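PKD domain (Vibrio anguillarum, PDB 6AEM) binds calcium specifically as a polycystic-kidney-disease domain of the protease Epp, its wider role being unknown. Local coordinates at residues N11-T16 with S22-S27; S27-G32 with T69-A74; A38-F41 with Q45-S48; S65-D70 with T75-R80. All coordinates share one frame; numbering follows the deposited sequence. Where two conformers were deposited one is given.

Contact 1: N11-T16 with S22-S27; sequences NFELKT and SAFNYS
S22 and K15 form a hydrogen-bonded antiparallel pair, with K15 N 2.8 Å from S22 O and a return bond from S22 N to K15 O; the hydroxyl of S22 turns to S53. On the opposite face, the methyl of A23 meets one branch of L14 (CB to CD2, 4.1 Å), beside W54 and facing the domain interior. F24 pairs with E13 through two backbone bonds, the one from F24 N to E13 O being almost straight (2.8 Å, 174°). Its ring lies beside the aliphatic part of K15, whose extended chain, with CG anti to the backbone N (chi1 171°), brings CD within 3.6 Å of F24 CZ. The two strands make a beta hairpin of the PKD domain's E-set fold, and at N25, its last residue, the second strand passes into an Asx turn, in which N25 OD1 accepts from S27 N (2.9 Å) while N25 ND2 bonds to M50 O. Y26 then reaches back over the first strand. Y26 OH donates to E13 OE1 (2.8 Å), coming from above the carboxylate plane, and the ring stands 77° from that plane. Y26 CE2 comes against E13 CB, and in the conformer given the N11 amide, held by R80, has ND2 at the ring edge. S27 OG accepts from N11 N (3.0 Å), joining the end of the turn to the residue just before the first strand.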
loop_
_atom_site.group_PDB
_atom_site.type_symbol
_atom_site.label_atom_id
_atom_site.label_comp_id
_atom_site.label_asym_id
_atom_site.label_seq_id
_atom_site.Cartn_x
_atom_site.Cartn_y
_atom_site.Cartn_z
ATOM N N ASN A 11 -1.124 2.588 6.646
ATOM C CA ASN A 11 -2.390 3.078 6.125
ATOM C C ASN A 11 -2.162 3.805 4.817
ATOM O O ASN A 11 -1.077 4.312 4.553
ATOM C CB ASN A 11 -3.078 4.013 7.105
ATOM C CG ASN A 11 -4.490 4.304 6.699
ATOM O OD1 ASN A 11 -5.129 3.524 5.977
ATOM N ND2 ASN A 11 -5.000 5.428 7.155
ATOM N N PHE A 12 -3.221 3.853 4.008
ATOM C CA PHE A 12 -3.148 4.447 2.684
ATOM C C PHE A 12 -4.556 4.705 2.183
ATOM O O PHE A 12 -5.537 4.201 2.732
ATOM C CB PHE A 12 -2.329 3.559 1.720
ATOM C CG PHE A 12 -2.958 2.206 1.441
ATOM C CD1 PHE A 12 -3.810 2.038 0.356
ATOM C CD2 PHE A 12 -2.676 1.108 2.241
ATOM C CE1 PHE A 12 -4.402 0.795 0.098
ATOM C CE2 PHE A 12 -3.238 -0.118 1.977
ATOM C CZ PHE A 12 -4.100 -0.270 0.906
ATOM N N GLU A 13 -4.621 5.465 1.102
ATOM C CA GLU A 13 -5.825 5.679 0.330
ATOM C C GLU A 13 -5.440 5.554 -1.126
ATOM O O GLU A 13 -4.346 5.961 -1.519
ATOM C CB GLU A 13 -6.339 7.076 0.602
ATOM C CG GLU A 13 -7.549 7.509 -0.201
ATOM C CD GLU A 13 -8.065 8.895 0.208
ATOM O OE1 GLU A 13 -7.723 9.370 1.303
ATOM O OE2 GLU A 13 -8.856 9.558 -0.550
ATOM N N LEU A 14 -6.359 5.030 -1.931
ATOM C CA LEU A 14 -6.131 4.876 -3.360
ATOM C C LEU A 14 -6.922 5.895 -4.162
ATOM O O LEU A 14 -8.065 6.217 -3.832
ATOM C CB LEU A 14 -6.516 3.471 -3.825
ATOM C CG LEU A 14 -5.773 2.370 -3.072
ATOM C CD1 LEU A 14 -6.282 1.010 -3.516
ATOM C CD2 LEU A 14 -4.289 2.490 -3.312
ATOM N N LYS A 15 -6.301 6.355 -5.231
ATOM C CA LYS A 15 -6.927 7.226 -6.209
ATOM C C LYS A 15 -7.029 6.443 -7.508
ATOM O O LYS A 15 -6.002 6.039 -8.074
ATOM C CB LYS A 15 -6.076 8.488 -6.381
ATOM C CG LYS A 15 -6.467 9.415 -7.525
ATOM C CD LYS A 15 -5.658 10.687 -7.379
ATOM C CE LYS A 15 -5.755 11.662 -8.527
ATOM N NZ LYS A 15 -4.814 12.786 -8.222
ATOM N N THR A 16 -8.254 6.182 -7.957
ATOM C CA THR A 16 -8.446 5.423 -9.183
ATOM C C THR A 16 -8.854 6.348 -10.328
ATOM O O THR A 16 -9.552 7.349 -10.137
ATOM C CB THR A 16 -9.469 4.292 -9.023
ATOM O OG1 THR A 16 -10.772 4.828 -8.771
ATOM C CG2 THR A 16 -9.072 3.365 -7.887
ATOM N N SER A 22 -3.239 5.329 -8.073
ATOM C CA SER A 22 -2.144 5.967 -7.351
ATOM C C SER A 22 -2.405 5.824 -5.859
ATOM O O SER A 22 -3.550 5.844 -5.413
ATOM C CB SER A 22 -2.047 7.480 -7.697
ATOM O OG SER A 22 -1.596 7.714 -9.016
ATOM N N ALA A 23 -1.343 5.674 -5.078
ATOM C CA ALA A 23 -1.465 5.512 -3.636
ATOM C C ALA A 23 -1.050 6.788 -2.918
ATOM O O ALA A 23 -0.018 7.393 -3.242
ATOM C CB ALA A 23 -0.592 4.362 -3.148
ATOM N N PHE A 24 -1.851 7.165 -1.928
ATOM C CA PHE A 24 -1.473 8.175 -0.952
ATOM C C PHE A 24 -1.126 7.379 0.291
ATOM O O PHE A 24 -1.974 6.673 0.819
ATOM C CB PHE A 24 -2.620 9.154 -0.642
ATOM C CG PHE A 24 -3.247 9.801 -1.851
ATOM C CD1 PHE A 24 -2.472 10.405 -2.800
ATOM C CD2 PHE A 24 -4.638 9.821 -2.007
ATOM C CE1 PHE A 24 -3.054 11.003 -3.901
ATOM C CE2 PHE A 24 -5.218 10.429 -3.113
ATOM C CZ PHE A 24 -4.420 10.995 -4.042
ATOM N N ASN A 25 0.089 7.535 0.768
ATOM C CA ASN A 25 0.592 6.700 1.851
ATOM C C ASN A 25 0.526 7.492 3.156
ATOM O O ASN A 25 1.147 8.547 3.280
ATOM C CB ASN A 25 2.023 6.249 1.570
ATOM C CG ASN A 25 2.441 5.082 2.460
ATOM O OD1 ASN A 25 1.941 4.917 3.580
ATOM N ND2 ASN A 25 3.332 4.245 1.961
ATOM N N TYR A 26 -0.260 7.006 4.102
ATOM C CA TYR A 26 -0.413 7.662 5.394
ATOM C C TYR A 26 0.321 6.924 6.503
ATOM O O TYR A 26 0.030 7.137 7.688
ATOM C CB TYR A 26 -1.900 7.769 5.744
ATOM C CG TYR A 26 -2.763 8.408 4.672
ATOM C CD1 TYR A 26 -2.267 9.422 3.841
ATOM C CD2 TYR A 26 -4.071 8.020 4.498
ATOM C CE1 TYR A 26 -3.064 10.029 2.872
ATOM C CE2 TYR A 26 -4.877 8.617 3.531
ATOM C CZ TYR A 26 -4.357 9.607 2.723
ATOM O OH TYR A 26 -5.144 10.217 1.758
ATOM N N SER A 27 1.207 5.999 6.143
ATOM C CA SER A 27 1.911 5.171 7.118
ATOM C C SER A 27 2.954 5.989 7.865
ATOM O O SER A 27 3.582 6.901 7.311
ATOM C CB SER A 27 2.566 3.975 6.429
ATOM O OG SER A 27 1.632 3.182 5.689
#

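Contact 2: S27-G32 with T69-A74; sequences SHDEDG and TDDKGA. With CA (calcium ion), chain C; ZN (zinc ion), chain D.
The carboxylates of D29 and D70 converge on a calcium ion with their planes 53° apart, and D29 OD2 comes to 3.4 Å from D70 CB. Both faces of the D70 carboxylate are used at OD1: K72 N, 2.9 Å from D70 OD1, and A74 N approach it from opposite sides of the plane, so its rotation is fixed while D70 OD2 binds the metal at 2.4 Å. Away from the calcium, the H28 ring has E30 OE1 at its edge, in plane, as H28 NE2 (2.1 Å) and E30 OE2 bind a zinc ion. The calcium site bridges two loops at one end of the PKD domain, each containing a type I turn, D29 to G32 and D70 to G73; D70 OD1 accepting from K72 N also makes an Asx turn. D29 is bidentate, its OD1 2.5 Å from calcium, and D31 OD1, water 2, N5 OD1 and Q6 O complete a set of seven oxygens. D71 belongs to the second shell: its OD1 accepts from water 2 (2.7 Å) and from E33 N. D71 OD1 also lies 3.3 Å from D29 OD2, a pairing of two acceptors that the calcium charge probably makes tolerable, and 3.4 Å from G32 CA, where glycine has no side chain to stand in the way of the carboxylate.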
loop_
_atom_site.group_PDB
_atom_site.type_symbol
_atom_site.label_atom_id
_atom_site.label_comp_id
_atom_site.label_asym_id
_atom_site.label_seq_id
_atom_site.Cartn_x
_atom_site.Cartn_y
_atom_site.Cartn_z
ATOM N N SER A 27 1.207 5.999 6.143
ATOM C CA SER A 27 1.911 5.171 7.118
ATOM C C SER A 27 2.954 5.989 7.865
ATOM O O SER A 27 3.582 6.901 7.311
ATOM C CB SER A 27 2.566 3.975 6.429
ATOM O OG SER A 27 1.632 3.182 5.689
ATOM N N HIS A 28 3.164 5.638 9.119
ATOM C CA HIS A 28 4.100 6.372 9.965
ATOM C C HIS A 28 4.387 5.531 11.191
ATOM O O HIS A 28 3.660 4.594 11.504
ATOM C CB HIS A 28 3.528 7.759 10.369
ATOM C CG HIS A 28 2.256 7.671 11.142
ATOM N ND1 HIS A 28 1.046 7.356 10.565
ATOM C CD2 HIS A 28 2.013 7.814 12.465
ATOM C CE1 HIS A 28 0.117 7.315 11.502
ATOM N NE2 HIS A 28 0.675 7.597 12.663
ATOM N N ASP A 29 5.450 5.904 11.895
ATOM C CA ASP A 29 5.815 5.279 13.165
ATOM C C ASP A 29 5.743 6.352 14.251
ATOM O O ASP A 29 6.427 7.376 14.161
ATOM C CB ASP A 29 7.217 4.671 13.061
ATOM C CG ASP A 29 7.560 3.735 14.209
ATOM O OD1 ASP A 29 6.654 3.057 14.708
ATOM O OD2 ASP A 29 8.746 3.642 14.577
ATOM N N GLU A 30 4.938 6.103 15.292
ATOM C CA GLU A 30 4.690 7.114 16.323
ATOM C C GLU A 30 5.937 7.436 17.127
ATOM O O GLU A 30 6.049 8.553 17.661
ATOM C CB GLU A 30 3.640 6.639 17.345
ATOM C CG GLU A 30 2.282 6.144 16.842
ATOM C CD GLU A 30 1.465 7.233 16.152
ATOM O OE1 GLU A 30 2.062 8.253 15.806
ATOM O OE2 GLU A 30 0.227 7.076 16.002
ATOM N N ASP A 31 6.845 6.465 17.274
ATOM C CA ASP A 31 8.005 6.573 18.149
ATOM C C ASP A 31 9.313 6.329 17.403
ATOM O O ASP A 31 10.309 5.971 18.031
ATOM C CB ASP A 31 7.897 5.608 19.341
ATOM C CG ASP A 31 7.875 4.146 18.941
ATOM O OD1 ASP A 31 7.724 3.838 17.744
ATOM O OD2 ASP A 31 7.970 3.305 19.863
ATOM N N GLY A 32 9.298 6.326 16.085
ATOM C CA GLY A 32 10.518 6.082 15.337
ATOM C C GLY A 32 10.373 6.485 13.891
ATOM O O GLY A 32 9.732 7.496 13.577
ATOM N N THR A 69 7.707 -1.403 7.768
ATOM C CA THR A 69 8.666 -1.836 8.787
ATOM C C THR A 69 9.291 -0.612 9.454
ATOM O O THR A 69 9.678 0.329 8.757
ATOM C CB THR A 69 9.798 -2.690 8.133
ATOM O OG1 THR A 69 9.207 -3.782 7.399
ATOM C CG2 THR A 69 10.759 -3.264 9.156
ATOM N N ASP A 70 9.448 -0.645 10.782
ATOM C CA ASP A 70 10.059 0.466 11.500
ATOM C C ASP A 70 11.558 0.222 11.741
ATOM O O ASP A 70 12.145 -0.774 11.307
ATOM C CB ASP A 70 9.280 0.866 12.762
ATOM C CG ASP A 70 9.482 -0.078 13.952
ATOM O OD1 ASP A 70 10.353 -1.000 13.909
ATOM O OD2 ASP A 70 8.724 0.119 14.947
ATOM N N ASP A 71 12.191 1.195 12.402
ATOM C CA ASP A 71 13.636 1.225 12.667
ATOM C C ASP A 71 14.099 0.120 13.599
ATOM O O ASP A 71 15.309 -0.112 13.697
ATOM C CB ASP A 71 14.048 2.594 13.236
ATOM C CG ASP A 71 13.260 2.971 14.480
ATOM O OD1 ASP A 71 12.051 3.232 14.390
ATOM O OD2 ASP A 71 13.881 3.025 15.552
ATOM N N LYS A 72 13.163 -0.561 14.272
ATOM C CA LYS A 72 13.477 -1.707 15.129
ATOM C C LYS A 72 13.119 -3.046 14.489
ATOM O O LYS A 72 13.348 -4.110 15.095
ATOM C CB LYS A 72 12.766 -1.554 16.480
ATOM C CG LYS A 72 13.062 -0.257 17.192
ATOM C CD LYS A 72 14.493 -0.170 17.627
ATOM C CE LYS A 72 14.726 1.099 18.458
ATOM N NZ LYS A 72 16.172 1.386 18.564
ATOM N N GLY A 73 12.560 -3.031 13.278
ATOM C CA GLY A 73 12.172 -4.238 12.583
ATOM C C GLY A 73 10.747 -4.680 12.824
ATOM O O GLY A 73 10.339 -5.698 12.278
ATOM N N ALA A 74 9.962 -3.907 13.560
ATOM C CA ALA A 74 8.560 -4.252 13.752
ATOM C C ALA A 74 7.770 -3.919 12.492
ATOM O O ALA A 74 8.120 -3.003 11.745
ATOM C CB ALA A 74 7.955 -3.507 14.935
HETATM CA CA CA C . 8.216 2.021 16.331
HETATM ZN ZN ZN D . -0.293 8.179 14.393
HETATM O O HOH W 1 13.039 4.680 17.598
HETATM O O HOH W 2 10.556 2.458 16.505
#

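Contact 3: A38-F41 with Q45-S48; sequences AWDF and QMSS
A beta hairpin, made of strand 34-40 and the short strand 46-47, forms one margin of the four-stranded sheet of the PKD domain. W39 and S47 are its hydrogen-bonded antiparallel pair: W39 N donates to S47 O (2.8 Å), and S47 N returns a bond to W39 O (3.0 Å). Close to the turn, F41 N donates to Q45 O (2.9 Å). Between these bonds D40 and M46 form the non-hydrogen-bonded pair, in which M46 CA makes a C-H contact with W39 O (3.1 Å), and M46 CG lies over the backbone of D40. The side chains of W39 and S47 leave on the other face. S47 O sits at the edge of the indole, near its plane, 3.8 Å from W39 CD1. With CG anti to its carbonyl carbon (chi1 -57°), F41 swings its ring along the second strand, putting F41 CZ 3.7 Å from S47 CB and F41 CD2 3.9 Å from Q45 CB. The ring stacks on W54, and the indole meets F12 edge-to-face. S47 OG and D40 OD1 are each bonded to a backbone N just past their own segment, that of E49 and of G42 respectively. Backbone bonds therefore set the register across the hairpin, while the rings of W39 and F41 tie it to the interior.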
loop_
_atom_site.group_PDB
_atom_site.type_symbol
_atom_site.label_atom_id
_atom_site.label_comp_id
_atom_site.label_asym_id
_atom_site.label_seq_id
_atom_site.Cartn_x
_atom_site.Cartn_y
_atom_site.Cartn_z
ATOM N N ALA A 38 6.284 -2.492 1.455
ATOM C CA ALA A 38 6.072 -3.659 0.605
ATOM C C ALA A 38 4.607 -3.677 0.182
ATOM O O ALA A 38 3.720 -3.956 0.997
ATOM C CB ALA A 38 6.450 -4.954 1.314
ATOM N N TRP A 39 4.364 -3.412 -1.102
ATOM C CA TRP A 39 3.027 -3.393 -1.666
ATOM C C TRP A 39 2.756 -4.642 -2.496
ATOM O O TRP A 39 3.611 -5.106 -3.255
ATOM C CB TRP A 39 2.840 -2.224 -2.622
ATOM C CG TRP A 39 2.867 -0.861 -2.040
ATOM C CD1 TRP A 39 3.969 -0.068 -1.833
ATOM C CD2 TRP A 39 1.743 -0.076 -1.628
ATOM N NE1 TRP A 39 3.601 1.157 -1.335
ATOM C CE2 TRP A 39 2.237 1.162 -1.168
ATOM C CE3 TRP A 39 0.368 -0.318 -1.577
ATOM C CZ2 TRP A 39 1.388 2.165 -0.702
ATOM C CZ3 TRP A 39 -0.459 0.642 -1.088
ATOM C CH2 TRP A 39 0.041 1.882 -0.664
ATOM N N ASP A 40 1.529 -5.148 -2.385
ATOM C CA ASP A 40 1.014 -6.190 -3.268
ATOM C C ASP A 40 -0.276 -5.623 -3.850
ATOM O O ASP A 40 -1.200 -5.303 -3.096
ATOM C CB ASP A 40 0.755 -7.464 -2.452
ATOM C CG ASP A 40 0.186 -8.620 -3.281
ATOM O OD1 ASP A 40 -0.195 -8.415 -4.453
ATOM O OD2 ASP A 40 0.078 -9.749 -2.711
ATOM N N PHE A 41 -0.335 -5.485 -5.173
ATOM C CA PHE A 41 -1.475 -4.843 -5.807
ATOM C C PHE A 41 -2.629 -5.802 -6.073
ATOM O O PHE A 41 -3.668 -5.376 -6.589
ATOM C CB PHE A 41 -1.066 -4.143 -7.102
ATOM C CG PHE A 41 0.009 -3.117 -6.917
ATOM C CD1 PHE A 41 0.007 -2.231 -5.837
ATOM C CD2 PHE A 41 1.045 -3.045 -7.813
ATOM C CE1 PHE A 41 1.035 -1.278 -5.678
ATOM C CE2 PHE A 41 2.054 -2.100 -7.660
ATOM C CZ PHE A 41 2.045 -1.221 -6.588
ATOM N N GLN A 45 1.376 -8.133 -9.193
ATOM C CA GLN A 45 2.390 -7.095 -9.228
ATOM C C GLN A 45 2.623 -6.531 -7.829
ATOM O O GLN A 45 1.686 -6.399 -7.030
ATOM C CB GLN A 45 1.982 -5.977 -10.195
ATOM C CG GLN A 45 1.866 -6.428 -11.649
ATOM C CD GLN A 45 3.208 -6.753 -12.228
ATOM O OE1 GLN A 45 3.490 -7.914 -12.560
ATOM N NE2 GLN A 45 4.085 -5.741 -12.297
ATOM N N MET A 46 3.884 -6.216 -7.545
ATOM C CA MET A 46 4.330 -5.788 -6.228
ATOM C C MET A 46 5.275 -4.598 -6.380
ATOM O O MET A 46 5.757 -4.298 -7.477
ATOM C CB MET A 46 4.995 -6.958 -5.475
ATOM C CG MET A 46 4.020 -8.116 -5.130
ATOM S SD MET A 46 4.691 -9.558 -4.268
ATOM C CE MET A 46 6.038 -9.973 -5.347
ATOM N N SER A 47 5.540 -3.896 -5.270
ATOM C CA SER A 47 6.388 -2.699 -5.291
ATOM C C SER A 47 7.008 -2.440 -3.922
ATOM O O SER A 47 6.411 -2.753 -2.891
ATOM C CB SER A 47 5.602 -1.455 -5.752
ATOM O OG SER A 47 6.428 -0.292 -5.711
ATOM N N SER A 48 8.219 -1.868 -3.937
ATOM C CA SER A 48 8.861 -1.396 -2.715
ATOM C C SER A 48 8.875 0.128 -2.622
ATOM O O SER A 48 9.514 0.682 -1.720
ATOM C CB SER A 48 10.273 -1.963 -2.592
ATOM O OG SER A 48 11.046 -1.550 -3.694
#

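Contact 4: S65-D70 with T75-R80; sequences SLTVTD and TNTTTR. With CA (calcium ion), chain C.
T67 and T77 join their hydroxyls across the strands in a short hydrogen bond, OG1 to OG1 at 2.7 Å, in which either could be the donor. Each has OG1 beside the backbone N and its methyl anti to that N (chi1 -57° and -58°), an arrangement of both side chains that turns the two hydroxyls toward each other across a non-hydrogen-bonded pair while the side chains cross at a slant. Backbone bonds flank this link. L66 N donates to T78 O (2.9 Å) and T78 N gives the return bond to L66 O; V68 N donates to N76 O (3.0 Å), and the reverse bond from N76 N to V68 O is longer at 3.2 Å. C-H contacts fill the gaps between them, such as T67 CA to N76 O at 3.3 Å. The strands form the antiparallel hairpin at the other margin of the four-stranded sheet, and it divides the side chains by face. L66 and V68 point inward, towards W39 and Y37 respectively, alongside N76 and T78, whose polar ends bond to P8 O and A10 O. On the outer face S65, T67 and T69 lie opposite T79, T77 and T75. Carbon-to-oxygen contacts prevail at the two end pairs: the T79 methyl CG2 meets S65 OG in the conformer given, and T75 CG2 is 3.5 Å from T69 OG1, these last two side chains running side by side and pointing the same way.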
loop_
_atom_site.group_PDB
_atom_site.type_symbol
_atom_site.label_atom_id
_atom_site.label_comp_id
_atom_site.label_asym_id
_atom_site.label_seq_id
_atom_site.Cartn_x
_atom_site.Cartn_y
_atom_site.Cartn_z
ATOM N N SER A 65 -2.447 -4.561 -0.648
ATOM C CA SER A 65 -1.834 -4.739 0.657
ATOM C C SER A 65 -0.570 -3.906 0.788
ATOM O O SER A 65 0.221 -3.809 -0.160
ATOM C CB SER A 65 -1.413 -6.200 0.819
ATOM O OG SER A 65 -2.504 -7.079 0.690
ATOM N N LEU A 66 -0.383 -3.322 1.981
ATOM C CA LEU A 66 0.838 -2.591 2.287
ATOM C C LEU A 66 1.369 -3.068 3.625
ATOM O O LEU A 66 0.659 -2.994 4.642
ATOM C CB LEU A 66 0.594 -1.083 2.378
ATOM C CG LEU A 66 1.773 -0.243 2.892
ATOM C CD1 LEU A 66 2.977 -0.357 1.977
ATOM C CD2 LEU A 66 1.315 1.202 3.076
ATOM N N THR A 67 2.634 -3.494 3.627
ATOM C CA THR A 67 3.357 -3.797 4.855
ATOM C C THR A 67 4.462 -2.771 5.034
ATOM O O THR A 67 5.200 -2.479 4.086
ATOM C CB THR A 67 3.955 -5.211 4.848
ATOM O OG1 THR A 67 2.898 -6.147 4.626
ATOM C CG2 THR A 67 4.661 -5.542 6.174
ATOM N N VAL A 68 4.542 -2.197 6.235
ATOM C CA VAL A 68 5.617 -1.259 6.563
ATOM C C VAL A 68 6.442 -1.805 7.719
ATOM O O VAL A 68 5.926 -2.538 8.560
ATOM C CB VAL A 68 5.111 0.179 6.843
ATOM C CG1 VAL A 68 4.362 0.733 5.660
ATOM C CG2 VAL A 68 4.245 0.223 8.111
ATOM N N THR A 69 7.707 -1.403 7.768
ATOM C CA THR A 69 8.666 -1.836 8.787
ATOM C C THR A 69 9.291 -0.612 9.454
ATOM O O THR A 69 9.678 0.329 8.757
ATOM C CB THR A 69 9.798 -2.690 8.133
ATOM O OG1 THR A 69 9.207 -3.782 7.399
ATOM C CG2 THR A 69 10.759 -3.264 9.156
ATOM N N ASP A 70 9.448 -0.645 10.782
ATOM C CA ASP A 70 10.059 0.466 11.500
ATOM C C ASP A 70 11.558 0.222 11.741
ATOM O O ASP A 70 12.145 -0.774 11.307
ATOM C CB ASP A 70 9.280 0.866 12.762
ATOM C CG ASP A 70 9.482 -0.078 13.952
ATOM O OD1 ASP A 70 10.353 -1.000 13.909
ATOM O OD2 ASP A 70 8.724 0.119 14.947
ATOM N N THR A 75 6.684 -4.667 12.259
ATOM C CA THR A 75 5.890 -4.522 11.046
ATOM C C THR A 75 4.404 -4.401 11.350
ATOM O O THR A 75 3.936 -4.679 12.444
ATOM C CB THR A 75 6.088 -5.707 10.082
ATOM O OG1 THR A 75 5.668 -6.924 10.715
ATOM C CG2 THR A 75 7.561 -5.879 9.723
ATOM N N ASN A 76 3.670 -3.945 10.333
ATOM C CA ASN A 76 2.219 -4.019 10.353
ATOM C C ASN A 76 1.766 -4.006 8.901
ATOM O O ASN A 76 2.430 -3.409 8.041
ATOM C CB ASN A 76 1.531 -2.891 11.139
ATOM C CG ASN A 76 1.100 -3.312 12.565
ATOM O OD1 ASN A 76 0.626 -4.439 12.831
ATOM N ND2 ASN A 76 1.230 -2.365 13.494
ATOM N N THR A 77 0.624 -4.632 8.667
ATOM C CA THR A 77 0.054 -4.761 7.330
ATOM C C THR A 77 -1.374 -4.245 7.362
ATOM O O THR A 77 -2.163 -4.642 8.214
ATOM C CB THR A 77 0.049 -6.227 6.838
ATOM O OG1 THR A 77 1.379 -6.734 6.840
ATOM C CG2 THR A 77 -0.583 -6.382 5.441
ATOM N N THR A 78 -1.717 -3.438 6.370
ATOM C CA THR A 78 -3.091 -2.981 6.146
ATOM C C THR A 78 -3.466 -3.284 4.711
ATOM O O THR A 78 -2.659 -3.085 3.812
ATOM C CB THR A 78 -3.282 -1.513 6.507
ATOM O OG1 THR A 78 -3.072 -1.369 7.913
ATOM C CG2 THR A 78 -4.679 -1.029 6.127
ATOM N N THR A 79 -4.683 -3.786 4.510
ATOM C CA THR A 79 -5.154 -4.082 3.157
ATOM C C THR A 79 -6.489 -3.392 2.914
ATOM O O THR A 79 -7.251 -3.154 3.837
ATOM C CB THR A 79 -5.285 -5.591 2.846
ATOM O OG1 THR A 79 -6.480 -6.122 3.433
ATOM C CG2 THR A 79 -4.077 -6.384 3.355
ATOM N N ARG A 80 -6.806 -3.123 1.644
ATOM C CA ARG A 80 -8.086 -2.529 1.261
ATOM C C ARG A 80 -8.504 -3.113 -0.084
ATOM O O ARG A 80 -7.682 -3.214 -0.994
ATOM C CB ARG A 80 -8.024 -1.011 1.100
ATOM C CG ARG A 80 -7.550 -0.241 2.302
ATOM C CD ARG A 80 -7.587 1.272 1.941
ATOM N NE ARG A 80 -7.383 2.086 3.131
ATOM C CZ ARG A 80 -8.286 2.264 4.075
ATOM N NH1 ARG A 80 -9.515 1.791 3.937
ATOM N NH2 ARG A 80 -7.951 2.995 5.131
HETATM CA CA CA C . 8.216 2.021 16.331
HETATM O O HOH W 2 10.556 2.458 16.505
#

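Overall arrangement
Along the chain the order is contact 1, contact 3 and contact 4, with the first segment of contact 2 following directly on contact 1 and its second reached only at the end of strand 60-70. Contacts 3 and 4 belong to the four-stranded sheet, where strands 34-40 and 60-70 are neighbours, and their centres lie about 11 Å apart. Contact 1 sits in the three-stranded sheet; its A23 and F12 pack against W39 of the four-stranded sheet, and R80 of contact 4 bonds to N11 and F12. Contact 2, its centre about 18 Å from that of contact 1, shares S27 with it and T69 and D70 with contact 4, so the calcium site ties together loops leaving both sheets.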